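Local coordinates for short-chain dehydrogenase/reductase SDR (PDB 5VA8) that binds NADP and probably catalyses NADP(H)-dependent oxidation or reduction of an alcohol or carbonyl substrate in the Rossmann-fold SDR family, at the interface of chains A and B. Numbering follows the deposited sequence. Chains: chain A/B, Short-chain dehydrogenase/reductase SDR.

The interface of chains A and B. Residues chain A 151-152, 169-170, 255; chain B 266-267.
B:Tyr267, the C-terminal residue of its chain, pushes its ring into the partner between A:Asn255 and A:Thr169 on one side and A:Lys152 on the other. The fold is the Rossmann-type fold of short-chain dehydrogenases/reductases. The deposited assembly holds four copies, as is common in this family, though the structure alone does not prove that assembly in solution; this interface is two-fold symmetric, and the contact recurs with the chains exchanged. With CG anti to its own carbonyl carbon (chi1 -67°), the ring swings away from the terminal carboxylate and carries its phenol tip in against chain A. Helix 159-179 meets that tip: the A:Thr169 methyl CG2 sits above the CE1-CZ edge, outside the ring centre, 3.6 Å from B:Tyr267 CZ and a tight 3.2 Å from B:Tyr267 OH. A:Val151 lies beyond the tip, its side chain roughly perpendicular to the tyrosine, CB 3.5 Å from B:Tyr267 OH. The A:Asn255 amide sits above the CD1-CE1 rim, tilted 30° from the ring plane, with ND2 3.7 Å from CD1 of B:Tyr267. On the opposite side, A:Lys152 passes the CD1 rim rather than the ring centre; turns of -68° at its second and third torsions bring CD and the terminal amine NZ each 4.0 Å from B:Tyr267 CD1.

Water joins the polar groups. One molecule takes hydrogens from both the backbone N and the ND2 of A:Asn255, then makes a longer contact of 3.3 Å to B:Tyr267 OXT, a terminal carboxylate oxygen. B:Thr266 O lies 3.1 Å from A:Asn255 ND2 but almost in line with the CG-ND2 bond; neither N-H is aimed at it, and the two do not hydrogen-bond. A second water links the B:Thr266 hydroxyl OG1, 2.7 Å away, to the A:Gly170 carbonyl.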
# COMPACT_ATOMS: atom_id res chain seq x y z
N VAL A 151 4.22 3.68 10.62
CA VAL A 151 4.66 3.64 9.23
C VAL A 151 3.52 3.32 8.27
O VAL A 151 3.65 3.57 7.07
CB VAL A 151 5.80 2.62 9.04
CG1 VAL A 151 6.92 2.85 10.05
CG2 VAL A 151 5.30 1.21 9.13
N LYS A 152 2.39 2.80 8.78
CA LYS A 152 1.21 2.54 7.96
C LYS A 152 0.22 3.70 7.99
O LYS A 152 -0.43 4.00 6.99
CB LYS A 152 0.48 1.26 8.42
CG LYS A 152 1.30 -0.02 8.35
CD LYS A 152 1.58 -0.43 6.92
CE LYS A 152 0.30 -0.88 6.19
NZ LYS A 152 0.65 -1.34 4.80
N THR A 169 12.07 1.69 7.35
CA THR A 169 11.30 0.72 6.58
C THR A 169 11.61 0.79 5.09
O THR A 169 11.72 -0.24 4.42
CB THR A 169 9.81 0.95 6.83
OG1 THR A 169 9.57 0.84 8.24
CG2 THR A 169 8.97 -0.09 6.10
N GLY A 170 11.75 2.02 4.56
CA GLY A 170 12.09 2.16 3.16
C GLY A 170 13.46 1.60 2.82
O GLY A 170 13.65 1.02 1.75
N ASN A 255 6.18 -6.34 6.20
CA ASN A 255 5.78 -5.51 7.32
C ASN A 255 4.57 -6.17 7.95
O ASN A 255 3.47 -6.10 7.40
CB ASN A 255 5.50 -4.09 6.85
CG ASN A 255 6.76 -3.37 6.46
OD1 ASN A 255 7.49 -2.88 7.32
ND2 ASN A 255 7.08 -3.37 5.16
N THR B 266 7.69 -1.87 -1.31
CA THR B 266 8.07 -1.70 0.09
C THR B 266 7.00 -2.23 1.04
O THR B 266 7.31 -2.83 2.07
CB THR B 266 8.35 -0.23 0.34
OG1 THR B 266 9.39 0.17 -0.56
CG2 THR B 266 8.79 0.03 1.80
N TYR B 267 5.73 -2.00 0.70
CA TYR B 267 4.63 -2.47 1.53
C TYR B 267 3.75 -3.42 0.74
O TYR B 267 3.56 -3.21 -0.44
CB TYR B 267 3.79 -1.30 2.01
CG TYR B 267 4.53 -0.42 2.97
CD1 TYR B 267 4.58 -0.73 4.32
CD2 TYR B 267 5.18 0.71 2.53
CE1 TYR B 267 5.26 0.08 5.22
CE2 TYR B 267 5.88 1.53 3.41
CZ TYR B 267 5.91 1.20 4.76
OH TYR B 267 6.60 2.00 5.65
OXT TYR B 267 3.22 -4.38 1.28
O HOH W 1 5.27 -5.34 3.61
O HOH W 2 11.62 1.62 -0.24